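Local coordinates for adapter protein MecA 2 (Bacillus subtilis, PDB 3JTO) that enables recognition of unfolded and aggregated proteins and their targeting to the ClpC protease, the C-terminal domain described here being the part that interacts with ClpC, at residues Ile7-Ser12 against Gln39-Leu44; Glu21-Ile26 against Ala57-Tyr62; Ile26-Gly31 against Asn84-Ile89; Thr32-Asp37 against Arg72-Gly77. All blocks are in the same frame, centred on the assembly; numbering follows the deposited sequence.

Contact 1: residues Ile7-Ser12 against Gln39-Leu44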
loop_
_atom_site.group_PDB
_atom_site.type_symbol
_atom_site.label_atom_id
_atom_site.label_comp_id
_atom_site.label_asym_id
_atom_site.label_seq_id
_atom_site.Cartn_x
_atom_site.Cartn_y
_atom_site.Cartn_z
ATOM N N ILE A 7 4.116 5.367 -0.906
ATOM C CA ILE A 7 2.705 5.475 -1.259
ATOM C C ILE A 7 2.458 5.266 -2.752
ATOM O O ILE A 7 2.995 5.989 -3.584
ATOM C CB ILE A 7 2.099 6.813 -0.877
ATOM C CG1 ILE A 7 2.382 7.145 0.583
ATOM C CG2 ILE A 7 0.602 6.781 -1.114
ATOM C CD1 ILE A 7 1.928 8.549 0.961
ATOM N N TYR A 8 1.624 4.276 -3.064
ATOM C CA TYR A 8 1.227 3.951 -4.427
ATOM C C TYR A 8 -0.271 4.121 -4.689
ATOM O O TYR A 8 -1.095 3.926 -3.794
ATOM C CB TYR A 8 1.629 2.512 -4.753
ATOM C CG TYR A 8 2.950 2.416 -5.468
ATOM C CD1 TYR A 8 3.019 1.984 -6.789
ATOM C CD2 TYR A 8 4.124 2.778 -4.831
ATOM C CE1 TYR A 8 4.225 1.913 -7.442
ATOM C CE2 TYR A 8 5.327 2.708 -5.472
ATOM C CZ TYR A 8 5.375 2.281 -6.771
ATOM O OH TYR A 8 6.592 2.220 -7.393
ATOM N N GLN A 9 -0.587 4.430 -5.947
ATOM C CA GLN A 9 -1.930 4.682 -6.478
ATOM C C GLN A 9 -2.449 3.460 -7.271
ATOM O O GLN A 9 -1.738 2.919 -8.122
ATOM C CB GLN A 9 -1.784 5.816 -7.475
ATOM C CG GLN A 9 -2.795 6.913 -7.474
ATOM C CD GLN A 9 -2.294 8.052 -8.341
ATOM O OE1 GLN A 9 -1.617 7.808 -9.341
ATOM N NE2 GLN A 9 -2.586 9.299 -7.952
ATOM N N PHE A 10 -3.685 3.040 -7.020
ATOM C CA PHE A 10 -4.277 1.919 -7.762
ATOM C C PHE A 10 -5.657 2.290 -8.270
ATOM O O PHE A 10 -6.453 2.903 -7.547
ATOM C CB PHE A 10 -4.360 0.660 -6.895
ATOM C CG PHE A 10 -3.051 0.289 -6.268
ATOM C CD1 PHE A 10 -2.170 -0.555 -6.926
ATOM C CD2 PHE A 10 -2.681 0.823 -5.041
ATOM C CE1 PHE A 10 -0.955 -0.870 -6.365
ATOM C CE2 PHE A 10 -1.481 0.512 -4.477
ATOM C CZ PHE A 10 -0.610 -0.334 -5.132
ATOM N N HIS A 11 -5.939 1.922 -9.514
ATOM C CA HIS A 11 -7.219 2.263 -10.127
ATOM C C HIS A 11 -8.385 1.592 -9.402
ATOM O O HIS A 11 -9.463 2.171 -9.299
ATOM C CB HIS A 11 -7.227 1.942 -11.624
ATOM C CG HIS A 11 -7.490 0.503 -11.942
ATOM N ND1 HIS A 11 -6.482 -0.391 -12.239
ATOM C CD2 HIS A 11 -8.647 -0.194 -12.032
ATOM C CE1 HIS A 11 -7.006 -1.581 -12.479
ATOM N NE2 HIS A 11 -8.319 -1.488 -12.361
ATOM N N SER A 12 -8.174 0.393 -8.866
ATOM C CA SER A 12 -9.242 -0.248 -8.110
ATOM C C SER A 12 -8.730 -1.069 -6.946
ATOM O O SER A 12 -7.569 -1.446 -6.897
ATOM C CB SER A 12 -10.102 -1.140 -9.009
ATOM O OG SER A 12 -9.752 -2.507 -8.857
ATOM N N GLN A 39 -9.988 6.636 -6.322
ATOM C CA GLN A 39 -8.957 5.586 -6.308
ATOM C C GLN A 39 -8.415 5.132 -4.943
ATOM O O GLN A 39 -8.617 5.769 -3.902
ATOM C CB GLN A 39 -7.787 5.966 -7.219
ATOM C CG GLN A 39 -7.512 7.438 -7.265
ATOM C CD GLN A 39 -6.799 7.849 -8.529
ATOM O OE1 GLN A 39 -6.842 9.015 -8.930
ATOM N NE2 GLN A 39 -6.135 6.896 -9.167
ATOM N N TYR A 40 -7.703 4.019 -4.976
ATOM C CA TYR A 40 -7.133 3.458 -3.770
ATOM C C TYR A 40 -5.647 3.741 -3.654
ATOM O O TYR A 40 -4.912 3.794 -4.652
ATOM C CB TYR A 40 -7.449 1.964 -3.658
ATOM C CG TYR A 40 -8.924 1.747 -3.440
ATOM C CD1 TYR A 40 -9.463 1.785 -2.162
ATOM C CD2 TYR A 40 -9.788 1.571 -4.512
ATOM C CE1 TYR A 40 -10.813 1.617 -1.952
ATOM C CE2 TYR A 40 -11.139 1.400 -4.310
ATOM C CZ TYR A 40 -11.644 1.426 -3.036
ATOM O OH TYR A 40 -12.989 1.252 -2.830
ATOM N N PHE A 41 -5.223 3.957 -2.417
ATOM C CA PHE A 41 -3.826 4.243 -2.137
ATOM C C PHE A 41 -3.370 3.328 -1.043
ATOM O O PHE A 41 -4.070 3.126 -0.052
ATOM C CB PHE A 41 -3.632 5.697 -1.706
ATOM C CG PHE A 41 -3.973 6.692 -2.772
ATOM C CD1 PHE A 41 -2.979 7.249 -3.562
ATOM C CD2 PHE A 41 -5.298 7.077 -2.985
ATOM C CE1 PHE A 41 -3.293 8.185 -4.551
ATOM C CE2 PHE A 41 -5.621 8.004 -3.971
ATOM C CZ PHE A 41 -4.616 8.557 -4.758
ATOM N N LEU A 42 -2.198 2.757 -1.231
ATOM C CA LEU A 42 -1.594 1.955 -0.190
ATOM C C LEU A 42 -0.358 2.703 0.313
ATOM O O LEU A 42 0.509 3.084 -0.463
ATOM C CB LEU A 42 -1.220 0.580 -0.733
ATOM C CG LEU A 42 -0.382 -0.343 0.160
ATOM C CD1 LEU A 42 -1.232 -0.943 1.276
ATOM C CD2 LEU A 42 0.267 -1.449 -0.659
ATOM N N SER A 43 -0.295 2.915 1.614
ATOM C CA SER A 43 0.823 3.594 2.237
ATOM C C SER A 43 1.558 2.612 3.152
ATOM O O SER A 43 0.935 1.939 3.981
ATOM C CB SER A 43 0.316 4.800 3.041
ATOM O OG SER A 43 1.370 5.431 3.738
ATOM N N LEU A 44 2.877 2.531 2.984
ATOM C CA LEU A 44 3.732 1.697 3.823
ATOM C C LEU A 44 4.891 2.546 4.326
ATOM O O LEU A 44 5.546 3.222 3.552
ATOM C CB LEU A 44 4.264 0.503 3.035
ATOM C CG LEU A 44 3.290 -0.630 2.707
ATOM C CD1 LEU A 44 3.802 -1.420 1.520
ATOM C CD2 LEU A 44 3.042 -1.540 3.949
#
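The carbonyl oxygen of Y8 is gripped twice from across the contact: L42 N donates to it at 3.0 Å, while F41 CA adds a C-H...O contact at 3.2 Å. L42 O is treated in the same manner, by Y8 N and by the CA-H of I7. Further along, F10 N bonds to Y40 O at 2.8 Å, and Y40 N returns a bond to F10 O. This is the reciprocal pattern of an antiparallel sheet, here between strand 4-10 and strand 39-47, the middle one of five. Its hydrogen-bonded pairs, Y8 with L42 and F10 with Y40, face helices 13-25 and 49-59. On the opposite surface helix 70-76 covers I7, F41 and S43, and T66 lies by Q9. There Q9 runs alongside F41, its CG next to F41 CE1, and its amide stacks on that of Q39, the two planes being 10° apart. The F41 ring also meets I7 CG2 and packs under L73 of helix 70-76. Replacing F41 by an alanine would probably open a gap beside Q9 CG and I7 CG2 and deprive L73 of a packing partner. On the other surface, F10 holds CG beside its own backbone N (chi1 -53°), which carries ring atom CE2 to 3.8 Å from L42 CB. S12, whose OG caps E14 N at the start of the next helix, lays its carbonyl carbon 3.7 Å from Y40 CD2.

Contact 2: residues Glu21-Ile26 against Ala57-Tyr62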
loop_
_atom_site.group_PDB
_atom_site.type_symbol
_atom_site.label_atom_id
_atom_site.label_comp_id
_atom_site.label_asym_id
_atom_site.label_seq_id
_atom_site.Cartn_x
_atom_site.Cartn_y
_atom_site.Cartn_z
ATOM N N GLU A 21 -0.890 -10.726 -1.615
ATOM C CA GLU A 21 -0.302 -12.032 -1.380
ATOM C C GLU A 21 1.211 -11.993 -1.625
ATOM O O GLU A 21 1.994 -12.604 -0.894
ATOM C CB GLU A 21 -0.983 -13.046 -2.289
ATOM C CG GLU A 21 -0.903 -14.476 -1.812
ATOM C CD GLU A 21 0.174 -15.241 -2.530
ATOM O OE1 GLU A 21 1.331 -14.772 -2.529
ATOM O OE2 GLU A 21 -0.138 -16.308 -3.103
ATOM N N SER A 22 1.604 -11.258 -2.657
ATOM C CA SER A 22 3.003 -10.993 -2.950
ATOM C C SER A 22 3.717 -10.196 -1.844
ATOM O O SER A 22 4.877 -10.476 -1.546
ATOM C CB SER A 22 3.121 -10.254 -4.280
ATOM O OG SER A 22 2.613 -11.050 -5.331
ATOM N N LEU A 23 3.034 -9.214 -1.253
ATOM C CA LEU A 23 3.610 -8.437 -0.157
ATOM C C LEU A 23 3.870 -9.300 1.078
ATOM O O LEU A 23 4.944 -9.219 1.683
ATOM C CB LEU A 23 2.736 -7.234 0.218
ATOM C CG LEU A 23 2.718 -6.064 -0.766
ATOM C CD1 LEU A 23 1.979 -4.902 -0.177
ATOM C CD2 LEU A 23 4.128 -5.639 -1.183
ATOM N N GLN A 24 2.896 -10.128 1.446
ATOM C CA GLN A 24 3.046 -10.992 2.611
ATOM C C GLN A 24 4.190 -11.996 2.441
ATOM O O GLN A 24 4.861 -12.354 3.405
ATOM C CB GLN A 24 1.758 -11.736 2.880
ATOM C CG GLN A 24 1.797 -12.598 4.114
ATOM C CD GLN A 24 0.753 -13.702 4.063
ATOM O OE1 GLN A 24 -0.268 -13.659 4.761
ATOM N NE2 GLN A 24 0.995 -14.690 3.214
ATOM N N ARG A 25 4.413 -12.449 1.214
ATOM C CA ARG A 25 5.476 -13.401 0.982
ATOM C C ARG A 25 6.832 -12.792 1.336
ATOM O O ARG A 25 7.685 -13.457 1.925
ATOM C CB ARG A 25 5.450 -13.933 -0.456
ATOM C CG ARG A 25 4.280 -14.876 -0.696
ATOM C CD ARG A 25 4.529 -15.822 -1.859
ATOM N NE ARG A 25 3.639 -16.984 -1.807
ATOM C CZ ARG A 25 2.779 -17.316 -2.764
ATOM N NH1 ARG A 25 2.699 -16.580 -3.867
ATOM N NH2 ARG A 25 2.009 -18.390 -2.626
ATOM N N ILE A 26 7.020 -11.521 0.998
ATOM C CA ILE A 26 8.275 -10.851 1.296
ATOM C C ILE A 26 8.260 -10.198 2.682
ATOM O O ILE A 26 8.973 -9.237 2.931
ATOM C CB ILE A 26 8.646 -9.848 0.189
ATOM C CG1 ILE A 26 7.681 -8.660 0.155
ATOM C CG2 ILE A 26 8.643 -10.546 -1.168
ATOM C CD1 ILE A 26 8.027 -7.676 -0.923
ATOM N N ALA A 57 8.714 -3.271 -6.351
ATOM C CA ALA A 57 8.703 -4.160 -7.503
ATOM C C ALA A 57 7.376 -4.896 -7.608
ATOM O O ALA A 57 6.882 -5.163 -8.701
ATOM C CB ALA A 57 9.848 -5.147 -7.413
ATOM N N VAL A 58 6.806 -5.243 -6.463
ATOM C CA VAL A 58 5.466 -5.798 -6.438
ATOM C C VAL A 58 4.439 -4.753 -6.876
ATOM O O VAL A 58 3.648 -4.994 -7.787
ATOM C CB VAL A 58 5.107 -6.308 -5.040
ATOM C CG1 VAL A 58 3.608 -6.552 -4.930
ATOM C CG2 VAL A 58 5.900 -7.582 -4.726
ATOM N N LEU A 59 4.470 -3.588 -6.231
ATOM C CA LEU A 59 3.436 -2.576 -6.430
ATOM C C LEU A 59 3.430 -2.058 -7.855
ATOM O O LEU A 59 2.364 -1.851 -8.433
ATOM C CB LEU A 59 3.592 -1.410 -5.454
ATOM C CG LEU A 59 3.615 -1.746 -3.972
ATOM C CD1 LEU A 59 3.677 -0.477 -3.140
ATOM C CD2 LEU A 59 2.398 -2.563 -3.614
ATOM N N ALA A 60 4.618 -1.857 -8.415
ATOM C CA ALA A 60 4.742 -1.340 -9.772
ATOM C C ALA A 60 4.001 -2.184 -10.814
ATOM O O ALA A 60 3.653 -1.688 -11.886
ATOM C CB ALA A 60 6.199 -1.178 -10.156
ATOM N N GLU A 61 3.753 -3.448 -10.504
ATOM C CA GLU A 61 3.018 -4.299 -11.434
ATOM C C GLU A 61 1.528 -3.979 -11.489
ATOM O O GLU A 61 0.848 -4.394 -12.423
ATOM C CB GLU A 61 3.200 -5.781 -11.093
ATOM C CG GLU A 61 4.528 -6.373 -11.518
ATOM C CD GLU A 61 4.644 -7.838 -11.146
ATOM O OE1 GLU A 61 3.772 -8.331 -10.391
ATOM O OE2 GLU A 61 5.608 -8.497 -11.603
ATOM N N TYR A 62 1.022 -3.258 -10.490
ATOM C CA TYR A 62 -0.421 -3.019 -10.375
ATOM C C TYR A 62 -0.814 -1.543 -10.327
ATOM O O TYR A 62 -1.969 -1.195 -10.575
ATOM C CB TYR A 62 -0.982 -3.710 -9.139
ATOM C CG TYR A 62 -0.908 -5.204 -9.171
ATOM C CD1 TYR A 62 -1.933 -5.958 -9.733
ATOM C CD2 TYR A 62 0.176 -5.873 -8.619
ATOM C CE1 TYR A 62 -1.870 -7.335 -9.754
ATOM C CE2 TYR A 62 0.246 -7.248 -8.634
ATOM C CZ TYR A 62 -0.775 -7.975 -9.200
ATOM O OH TYR A 62 -0.699 -9.352 -9.207
#
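S22 and V58 bring their helices closest here, with 6.7 Å between the two CA atoms, near the C-terminal end of helix 13-25 and in the last part of helix 49-59. The contact is the seam between two helices packed on one face of an antiparallel sheet, in an alpha+beta fold, and it is closed by apolar side chains. Past V58 the chain keeps turning, with E61 N bonded to V58 O at 3.1 Å and Y62 N to L59 O at 2.8 Å. V58 is the wedge of the seam. Its CG1, anti to the backbone N (chi1 165°), points into the angle between S22 and L23, meeting S22 CB at 3.8 Å and L23 CD2 at 3.9 Å. The other methyl, CG2, also rests on S22 CB and has I26 CD1 as a looser neighbour, 4.4 Å away. I26 is the first residue to leave the helical conformation after helix 13-25, so this methyl contact marks the end of the seam. Beneath the helices lies L42 of the sheet, which touches both L23 and L59, and L59 also packs on Y8 and F10. L23 divides its two methyls between neighbours: CD2 goes to V58, while CD1 turns toward L59, the two leucine side chains crossing at about a right angle with L23 CD1 4.2 Å from L59 CD2.

Contact 3: residues Ile26-Gly31 against Asn84-Ile89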
loop_
_atom_site.group_PDB
_atom_site.type_symbol
_atom_site.label_atom_id
_atom_site.label_comp_id
_atom_site.label_asym_id
_atom_site.label_seq_id
_atom_site.Cartn_x
_atom_site.Cartn_y
_atom_site.Cartn_z
ATOM N N ILE A 26 7.020 -11.521 0.998
ATOM C CA ILE A 26 8.275 -10.851 1.296
ATOM C C ILE A 26 8.260 -10.198 2.682
ATOM O O ILE A 26 8.973 -9.237 2.931
ATOM C CB ILE A 26 8.646 -9.848 0.189
ATOM C CG1 ILE A 26 7.681 -8.660 0.155
ATOM C CG2 ILE A 26 8.643 -10.546 -1.168
ATOM C CD1 ILE A 26 8.027 -7.676 -0.923
ATOM N N GLY A 27 7.426 -10.724 3.571
ATOM C CA GLY A 27 7.412 -10.314 4.961
ATOM C C GLY A 27 6.701 -9.013 5.297
ATOM O O GLY A 27 6.917 -8.450 6.379
ATOM N N ILE A 28 5.855 -8.530 4.390
ATOM C CA ILE A 28 5.056 -7.338 4.675
ATOM C C ILE A 28 3.648 -7.722 5.113
ATOM O O ILE A 28 2.938 -8.438 4.409
ATOM C CB ILE A 28 4.977 -6.372 3.474
ATOM C CG1 ILE A 28 6.354 -5.777 3.194
ATOM C CG2 ILE A 28 4.017 -5.233 3.780
ATOM C CD1 ILE A 28 6.788 -4.767 4.241
ATOM N N THR A 29 3.245 -7.223 6.273
ATOM C CA THR A 29 2.034 -7.675 6.923
ATOM C C THR A 29 1.080 -6.524 7.287
ATOM O O THR A 29 -0.067 -6.745 7.688
ATOM C CB THR A 29 2.412 -8.553 8.156
ATOM O OG1 THR A 29 2.518 -9.933 7.755
ATOM C CG2 THR A 29 1.393 -8.420 9.259
ATOM N N GLY A 30 1.549 -5.292 7.117
ATOM C CA GLY A 30 0.782 -4.123 7.504
ATOM C C GLY A 30 0.324 -3.324 6.292
ATOM O O GLY A 30 -0.156 -3.894 5.311
ATOM N N GLY A 31 0.484 -2.005 6.362
ATOM C CA GLY A 31 0.073 -1.115 5.295
ATOM C C GLY A 31 -1.248 -0.450 5.620
ATOM O O GLY A 31 -2.097 -1.015 6.306
ATOM N N ASN A 84 -3.062 -2.301 8.959
ATOM C CA ASN A 84 -3.018 -3.760 8.982
ATOM C C ASN A 84 -3.450 -4.378 7.657
ATOM O O ASN A 84 -3.892 -5.522 7.619
ATOM C CB ASN A 84 -3.946 -4.246 10.096
ATOM C CG ASN A 84 -5.191 -3.349 10.251
ATOM O OD1 ASN A 84 -5.719 -2.812 9.262
ATOM N ND2 ASN A 84 -5.655 -3.179 11.494
ATOM N N ALA A 85 -3.295 -3.619 6.570
ATOM C CA ALA A 85 -3.969 -3.920 5.303
ATOM C C ALA A 85 -3.704 -5.319 4.739
ATOM O O ALA A 85 -4.650 -6.043 4.403
ATOM C CB ALA A 85 -3.666 -2.841 4.249
ATOM N N VAL A 86 -2.432 -5.696 4.630
ATOM C CA VAL A 86 -2.076 -6.957 3.986
ATOM C C VAL A 86 -2.668 -8.161 4.703
ATOM O O VAL A 86 -3.083 -9.121 4.061
ATOM C CB VAL A 86 -0.565 -7.153 3.868
ATOM C CG1 VAL A 86 -0.256 -8.601 3.499
ATOM C CG2 VAL A 86 0.009 -6.197 2.838
ATOM N N GLU A 87 -2.726 -8.105 6.027
ATOM C CA GLU A 87 -3.240 -9.232 6.781
ATOM C C GLU A 87 -4.769 -9.211 6.875
ATOM O O GLU A 87 -5.394 -10.263 6.968
ATOM C CB GLU A 87 -2.592 -9.323 8.171
ATOM C CG GLU A 87 -3.205 -8.416 9.214
ATOM C CD GLU A 87 -3.117 -8.993 10.622
ATOM O OE1 GLU A 87 -2.621 -10.135 10.768
ATOM O OE2 GLU A 87 -3.555 -8.312 11.581
ATOM N N THR A 88 -5.371 -8.022 6.858
ATOM C CA THR A 88 -6.828 -7.943 6.813
ATOM C C THR A 88 -7.336 -8.543 5.502
ATOM O O THR A 88 -8.340 -9.236 5.487
ATOM C CB THR A 88 -7.353 -6.500 6.941
ATOM O OG1 THR A 88 -6.949 -5.944 8.194
ATOM C CG2 THR A 88 -8.886 -6.471 6.850
ATOM N N ILE A 89 -6.625 -8.282 4.409
ATOM C CA ILE A 89 -7.014 -8.775 3.103
ATOM C C ILE A 89 -6.796 -10.274 2.974
ATOM O O ILE A 89 -7.622 -10.980 2.388
ATOM C CB ILE A 89 -6.218 -8.081 1.992
ATOM C CG1 ILE A 89 -6.614 -6.608 1.906
ATOM C CG2 ILE A 89 -6.412 -8.807 0.661
ATOM C CD1 ILE A 89 -6.001 -5.871 0.750
#
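V86 carries this contact by pushing its whole side chain against the carbonyl oxygens of the loop. Its CB lies 3.6 Å from G30 O and only a little farther from I28 O. From there the branches part. CG1, set anti to the backbone N (chi1 167°), reaches I28 O at 3.3 Å and also touches Q24 of helix 13-25. CG2 rests beside G30 O at 3.4 Å and meets the methyls I28 CG2 and, in helix 13-25, L23 CD1. The backbone of the same residue reinforces the grip, for V86 N donates to G30 O at 3.0 Å in a nearly straight bond (168°). A85 N makes a matching bond to G31 O, and E87 N a weak one to T29 O. Thus A85 N and V86 N, at the start of helix 85-93, are answered by successive loop carbonyls, while the side chain of the N-cap residue N84 makes no capping bond. N84 O accepts both T88 N and T88 OG1, the hydroxyl approaching at 3.1 Å from above the carbonyl plane. G31 suits its place: its backbone angles would jam a CB against the carbonyl of G30. Earlier in the loop, G27 completes the Schellman motif that ends helix 13-25. The loop therefore runs from that motif into strand 32-36 with helix 85-93 docked on its carbonyls, V86 touching S20 and Q24 of helix 13-25, and I28 packing on V55 of helix 49-59 and L44 of strand 39-47.

Contact 4: residues Thr32-Asp37 against Arg72-Gly77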
loop_
_atom_site.group_PDB
_atom_site.type_symbol
_atom_site.label_atom_id
_atom_site.label_comp_id
_atom_site.label_asym_id
_atom_site.label_seq_id
_atom_site.Cartn_x
_atom_site.Cartn_y
_atom_site.Cartn_z
ATOM N N THR A 32 -1.425 0.764 5.131
ATOM C CA THR A 32 -2.663 1.492 5.341
ATOM C C THR A 32 -3.267 1.783 3.968
ATOM O O THR A 32 -2.550 2.159 3.053
ATOM C CB THR A 32 -2.407 2.806 6.128
ATOM O OG1 THR A 32 -1.896 2.501 7.435
ATOM C CG2 THR A 32 -3.675 3.603 6.288
ATOM N N VAL A 33 -4.577 1.572 3.829
ATOM C CA VAL A 33 -5.290 1.822 2.578
ATOM C C VAL A 33 -6.219 3.013 2.695
ATOM O O VAL A 33 -7.005 3.104 3.648
ATOM C CB VAL A 33 -6.144 0.603 2.127
ATOM C CG1 VAL A 33 -6.989 0.974 0.911
ATOM C CG2 VAL A 33 -5.250 -0.588 1.838
ATOM N N TYR A 34 -6.117 3.911 1.716
ATOM C CA TYR A 34 -6.960 5.093 1.618
ATOM C C TYR A 34 -7.778 5.063 0.337
ATOM O O TYR A 34 -7.359 4.505 -0.666
ATOM C CB TYR A 34 -6.119 6.373 1.615
ATOM C CG TYR A 34 -5.397 6.635 2.907
ATOM C CD1 TYR A 34 -6.024 7.314 3.950
ATOM C CD2 TYR A 34 -4.083 6.205 3.092
ATOM C CE1 TYR A 34 -5.368 7.545 5.146
ATOM C CE2 TYR A 34 -3.417 6.442 4.282
ATOM C CZ TYR A 34 -4.072 7.105 5.304
ATOM O OH TYR A 34 -3.424 7.339 6.483
ATOM N N HIS A 35 -8.949 5.676 0.386
ATOM C CA HIS A 35 -9.730 5.926 -0.808
ATOM C C HIS A 35 -9.765 7.428 -0.997
ATOM O O HIS A 35 -10.085 8.171 -0.074
ATOM C CB HIS A 35 -11.158 5.386 -0.677
ATOM C CG HIS A 35 -11.924 5.439 -1.960
ATOM N ND1 HIS A 35 -12.790 6.465 -2.270
ATOM C CD2 HIS A 35 -11.903 4.623 -3.040
ATOM C CE1 HIS A 35 -13.290 6.263 -3.476
ATOM N NE2 HIS A 35 -12.767 5.153 -3.964
ATOM N N TYR A 36 -9.444 7.872 -2.199
ATOM C CA TYR A 36 -9.405 9.295 -2.495
ATOM C C TYR A 36 -9.503 9.522 -4.001
ATOM O O TYR A 36 -8.851 8.829 -4.772
ATOM C CB TYR A 36 -8.104 9.910 -1.977
ATOM C CG TYR A 36 -8.008 11.378 -2.296
ATOM C CD1 TYR A 36 -8.687 12.310 -1.523
ATOM C CD2 TYR A 36 -7.261 11.837 -3.372
ATOM C CE1 TYR A 36 -8.629 13.655 -1.805
ATOM C CE2 TYR A 36 -7.197 13.189 -3.672
ATOM C CZ TYR A 36 -7.887 14.092 -2.879
ATOM O OH TYR A 36 -7.850 15.436 -3.126
ATOM N N ASP A 37 -10.300 10.509 -4.398
ATOM C CA ASP A 37 -10.535 10.854 -5.806
ATOM C C ASP A 37 -10.801 9.645 -6.692
ATOM O O ASP A 37 -10.144 9.458 -7.720
ATOM C CB ASP A 37 -9.372 11.645 -6.391
ATOM C CG ASP A 37 -9.664 12.133 -7.810
ATOM O OD1 ASP A 37 -10.858 12.348 -8.123
ATOM O OD2 ASP A 37 -8.711 12.287 -8.605
ATOM N N ARG A 72 -2.696 14.792 2.621
ATOM C CA ARG A 72 -3.888 14.955 1.805
ATOM C C ARG A 72 -4.814 13.748 1.940
ATOM O O ARG A 72 -6.016 13.909 2.088
ATOM C CB ARG A 72 -3.515 15.168 0.341
ATOM C CG ARG A 72 -4.663 15.684 -0.485
ATOM C CD ARG A 72 -4.202 15.976 -1.880
ATOM N NE ARG A 72 -4.778 17.215 -2.393
ATOM C CZ ARG A 72 -4.658 17.622 -3.655
ATOM N NH1 ARG A 72 -3.987 16.880 -4.530
ATOM N NH2 ARG A 72 -5.213 18.762 -4.043
ATOM N N LEU A 73 -4.242 12.548 1.911
ATOM C CA LEU A 73 -5.024 11.331 2.084
ATOM C C LEU A 73 -5.644 11.237 3.472
ATOM O O LEU A 73 -6.778 10.776 3.623
ATOM C CB LEU A 73 -4.160 10.096 1.834
ATOM C CG LEU A 73 -3.683 9.955 0.397
ATOM C CD1 LEU A 73 -2.713 8.792 0.278
ATOM C CD2 LEU A 73 -4.900 9.774 -0.512
ATOM N N GLN A 74 -4.899 11.669 4.483
ATOM C CA GLN A 74 -5.348 11.513 5.859
ATOM C C GLN A 74 -6.395 12.538 6.175
ATOM O O GLN A 74 -7.370 12.251 6.852
ATOM C CB GLN A 74 -4.178 11.649 6.844
ATOM C CG GLN A 74 -3.367 10.386 6.972
ATOM C CD GLN A 74 -2.304 10.463 8.059
ATOM O OE1 GLN A 74 -1.542 11.426 8.129
ATOM N NE2 GLN A 74 -2.242 9.434 8.904
ATOM N N GLU A 75 -6.181 13.749 5.679
ATOM C CA GLU A 75 -7.057 14.856 6.000
ATOM C C GLU A 75 -8.325 14.824 5.159
ATOM O O GLU A 75 -9.409 15.087 5.664
ATOM C CB GLU A 75 -6.330 16.189 5.789
ATOM C CG GLU A 75 -7.220 17.411 6.006
ATOM C CD GLU A 75 -7.810 17.491 7.423
ATOM O OE1 GLU A 75 -7.324 16.776 8.339
ATOM O OE2 GLU A 75 -8.771 18.272 7.607
ATOM N N TYR A 76 -8.176 14.503 3.879
ATOM C CA TYR A 76 -9.269 14.623 2.923
ATOM C C TYR A 76 -9.695 13.296 2.278
ATOM O O TYR A 76 -10.659 13.246 1.533
ATOM C CB TYR A 76 -8.884 15.611 1.822
ATOM C CG TYR A 76 -8.689 17.006 2.320
ATOM C CD1 TYR A 76 -9.729 17.671 2.957
ATOM C CD2 TYR A 76 -7.467 17.678 2.148
ATOM C CE1 TYR A 76 -9.565 18.955 3.419
ATOM C CE2 TYR A 76 -7.301 18.978 2.616
ATOM C CZ TYR A 76 -8.354 19.604 3.246
ATOM O OH TYR A 76 -8.244 20.884 3.711
ATOM N N GLY A 77 -8.958 12.231 2.541
ATOM C CA GLY A 77 -9.322 10.945 1.993
ATOM C C GLY A 77 -10.167 10.153 2.967
ATOM O O GLY A 77 -10.612 10.658 3.992
HETATM O O HOH W 1 -4.848 8.027 8.781
#
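Y34 and Y36 receive helix 70-76 on the face of the sheet opposite to helices 13-25 and 49-59, making this the second helical layer over the antiparallel sheet. The short axes of strand 32-36 and helix 72-76 pass 8.6 Å apart at 67°. Apolar packing centres on L73. Its CB stands over one face of the Y34 ring as a CH-pi contact, 4.0 Å from the ring centroid, and CD1 comes down near Y34 CD2. The other methyl, CD2, lies 3.5 Å from Y36 CB, so that L73 sits between the two tyrosines and also reaches F41 on the next strand. Polar contacts gather at the rims. A water bridges the tip of Y34 to the helix, 2.8 Å from Y34 OH and accepting from Q74 NE2 at 3.0 Å. A phenylalanine in place of Y34 would keep the ring under L73 but is likely to cost this water its anchor on the strand and so break the bridge to Q74. Y36 has CG anti to the backbone N (chi1 179°), which carries its ring past Y76 and G77, with OH at R72. There Y36 OH lies 3.6 Å above the plane of the R72 guanidinium, offset toward the rim. Backbone contacts close the account: G77 CA packs against H35 O and the Y36 ring, and Y76 O meets that ring at its edge, in plane, 3.8 Å from Y36 CD1.

The four contacts illustrate how a small domain is built in layers on one sheet. Contact 1 is in the sheet itself, and contact 4, about 9 Å away between centres, adds the adjoining strand 32-36 and the helix on one face. Contact 2 joins two of the helices on the other face, 13-25 and 49-59; its centre is about 21 Å from that of contact 4. Contact 3, about 11 Å from contact 2 between centres and sharing I26, ties the connecting loop to helix 85-93, beside helix 13-25. Along the chain the segments of contacts 1, 2 and 3 alternate. Contact 4 crosses contacts 1 and 2 likewise, but both its segments fall between those of contact 3. Distant parts of the ClpC-interacting domain are thus interlocked.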